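Local coordinates for beta-1,3-1,4-glucanase (Caldicellulosiruptor sp. F32, PDB 5H4R), which probably cleaves mixed-linkage beta-1,3-1,4-glucans such as lichenan, as a family 5 glycoside hydrolase, at residues 81-86 against 130-135. The protein carries 1 engineered substitution. Sequence-based numbering, arbitrary orientation.
Sequences TTKQMI and MKNKMY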
loop_
_atom_site.group_PDB
_atom_site.type_symbol
_atom_site.label_atom_id
_atom_site.label_comp_id
_atom_site.label_asym_id
_atom_site.label_seq_id
_atom_site.Cartn_x
_atom_site.Cartn_y
_atom_site.Cartn_z
ATOM N N THR A 81 6.752 16.972 5.525
ATOM C CA THR A 81 5.608 17.056 4.626
ATOM C C THR A 81 4.888 18.386 4.785
ATOM O O THR A 81 4.726 18.908 5.899
ATOM C CB THR A 81 4.626 15.909 4.890
ATOM O OG1 THR A 81 5.329 14.670 4.972
ATOM C CG2 THR A 81 3.634 15.794 3.777
ATOM N N THR A 82 4.439 18.939 3.659
ATOM C CA THR A 82 3.741 20.217 3.652
ATOM C C THR A 82 2.486 20.120 2.806
ATOM O O THR A 82 2.355 19.230 1.961
ATOM C CB THR A 82 4.604 21.332 3.092
ATOM O OG1 THR A 82 4.827 21.067 1.705
ATOM C CG2 THR A 82 5.923 21.445 3.835
ATOM N N LYS A 83 1.575 21.085 3.013
ATOM C CA LYS A 83 0.396 21.149 2.151
ATOM C C LYS A 83 0.790 21.410 0.699
ATOM O O LYS A 83 0.212 20.824 -0.224
ATOM C CB LYS A 83 -0.604 22.201 2.637
ATOM C CG LYS A 83 -1.963 21.967 1.936
ATOM C CD LYS A 83 -3.034 22.948 2.303
ATOM C CE LYS A 83 -4.273 22.667 1.464
ATOM N NZ LYS A 83 -4.087 23.004 0.021
ATOM N N GLN A 84 1.804 22.254 0.470
ATOM C CA GLN A 84 2.234 22.505 -0.902
ATOM C C GLN A 84 2.681 21.211 -1.576
ATOM O O GLN A 84 2.441 21.000 -2.766
ATOM C CB GLN A 84 3.359 23.550 -0.922
ATOM C CG GLN A 84 3.738 24.017 -2.309
ATOM C CD GLN A 84 4.857 25.062 -2.310
ATOM O OE1 GLN A 84 5.402 25.416 -1.264
ATOM N NE2 GLN A 84 5.196 25.559 -3.495
ATOM N N MET A 85 3.338 20.340 -0.832
ATOM C CA MET A 85 3.775 19.071 -1.401
ATOM C C MET A 85 2.587 18.227 -1.839
ATOM O O MET A 85 2.570 17.681 -2.945
ATOM C CB MET A 85 4.608 18.336 -0.362
ATOM C CG MET A 85 5.206 17.041 -0.830
ATOM S SD MET A 85 6.037 16.226 0.548
ATOM C CE MET A 85 7.111 17.489 1.090
ATOM N N ILE A 86 1.575 18.106 -0.980
ATOM C CA ILE A 86 0.406 17.319 -1.355
ATOM C C ILE A 86 -0.340 17.988 -2.505
ATOM O O ILE A 86 -0.856 17.311 -3.401
ATOM C CB ILE A 86 -0.487 17.096 -0.126
ATOM C CG1 ILE A 86 0.330 16.472 1.024
ATOM C CG2 ILE A 86 -1.703 16.241 -0.484
ATOM C CD1 ILE A 86 1.116 15.256 0.620
ATOM N N MET A 130 -7.183 15.664 2.433
ATOM C CA MET A 130 -8.628 15.898 2.405
ATOM C C MET A 130 -8.952 17.260 1.806
ATOM O O MET A 130 -9.955 17.419 1.102
ATOM C CB MET A 130 -9.223 15.788 3.815
ATOM C CG MET A 130 -9.027 14.425 4.465
ATOM S SD MET A 130 -10.044 13.105 3.746
ATOM C CE MET A 130 -11.682 13.615 4.197
ATOM N N LYS A 131 -8.137 18.281 2.095
ATOM C CA LYS A 131 -8.399 19.595 1.521
ATOM C C LYS A 131 -8.309 19.566 0.005
ATOM O O LYS A 131 -8.985 20.356 -0.674
ATOM C CB LYS A 131 -7.433 20.618 2.101
ATOM C CG LYS A 131 -7.799 21.022 3.511
ATOM C CD LYS A 131 -6.786 22.008 4.098
ATOM C CE LYS A 131 -7.332 22.754 5.334
ATOM N NZ LYS A 131 -7.475 21.878 6.526
ATOM N N ASN A 132 -7.515 18.653 -0.529
ATOM C CA ASN A 132 -7.382 18.430 -1.962
ATOM C C ASN A 132 -8.404 17.428 -2.489
ATOM O O ASN A 132 -8.331 17.049 -3.659
ATOM C CB ASN A 132 -5.975 17.956 -2.293
ATOM C CG ASN A 132 -4.977 19.113 -2.406
ATOM O OD1 ASN A 132 -5.016 19.902 -3.357
ATOM N ND2 ASN A 132 -4.090 19.215 -1.440
ATOM N N LYS A 133 -9.373 17.034 -1.664
ATOM C CA LYS A 133 -10.445 16.116 -2.070
ATOM C C LYS A 133 -9.892 14.780 -2.593
ATOM O O LYS A 133 -10.488 14.151 -3.466
ATOM C CB LYS A 133 -11.364 16.779 -3.097
ATOM C CG LYS A 133 -12.093 18.031 -2.542
ATOM C CD LYS A 133 -13.105 18.578 -3.521
ATOM C CE LYS A 133 -13.693 19.893 -3.028
ATOM N NZ LYS A 133 -14.570 20.535 -4.046
ATOM N N MET A 134 -8.790 14.315 -2.011
ATOM C CA MET A 134 -8.123 13.085 -2.430
ATOM C C MET A 134 -8.624 11.928 -1.589
ATOM O O MET A 134 -9.082 12.120 -0.459
ATOM C CB MET A 134 -6.604 13.213 -2.287
ATOM C CG MET A 134 -6.033 14.266 -3.177
ATOM S SD MET A 134 -4.275 14.479 -2.881
ATOM C CE MET A 134 -3.665 13.080 -3.832
ATOM N N TYR A 135 -8.578 10.728 -2.162
ATOM C CA TYR A 135 -8.701 9.531 -1.350
ATOM C C TYR A 135 -7.423 9.371 -0.532
ATOM O O TYR A 135 -6.337 9.738 -0.977
ATOM C CB TYR A 135 -8.966 8.309 -2.238
ATOM C CG TYR A 135 -10.298 8.391 -2.929
ATOM C CD1 TYR A 135 -10.444 9.096 -4.108
ATOM C CD2 TYR A 135 -11.404 7.767 -2.399
ATOM C CE1 TYR A 135 -11.671 9.183 -4.744
ATOM C CE2 TYR A 135 -12.626 7.865 -2.991
ATOM C CZ TYR A 135 -12.767 8.554 -4.173
ATOM O OH TYR A 135 -14.012 8.621 -4.740
HETATM O O HOH W 1 -6.692 22.835 -1.365
#
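I86 supplies the buried part of this contact through its branch methyl CG2, which meets M134 SD at 3.9 Å; both residues are buried. With chi1 at -54°, CG2 stands anti to the backbone N and faces 130-135, while the CG1 arm leads away from it. N132 lies across I86, its ND2 3.9 Å from CG2. ND2 hydrogen-bonds D87 OD1 and Y128 O, which tether the amide beside the methyl.

The outer side faces solvent, although its methylenes come as close as any atoms here. K83, partly exposed and extended until it bends at chi4, crosses the exposed K131 side chain at about a right angle, its CE 3.7 Å from K131 CD, while the K131 end turns away. K83 NZ forms a salt bridge with the same D87 OD1, which probably compensates this ammonium and links it to the N132 amide; the two donors, NZ and ND2, sit 4.1 Å apart around it. NZ also donates to a water at 3.0 Å, and that water reaches K131 O only weakly.

Both backbones are at helix ends: T82 N-caps helix 83-91, its OG1 accepting from M85 N at 3.0 Å, whereas K133, with positive phi, is C-prime of the Schellman motif ending helix 116-131. In this TIM barrel the contact thus joins the start of one outer helix to the turn leading from the next into strand 135-139, with Y128 of helix 116-131 and I97 of strand 96-99 also packing on I86.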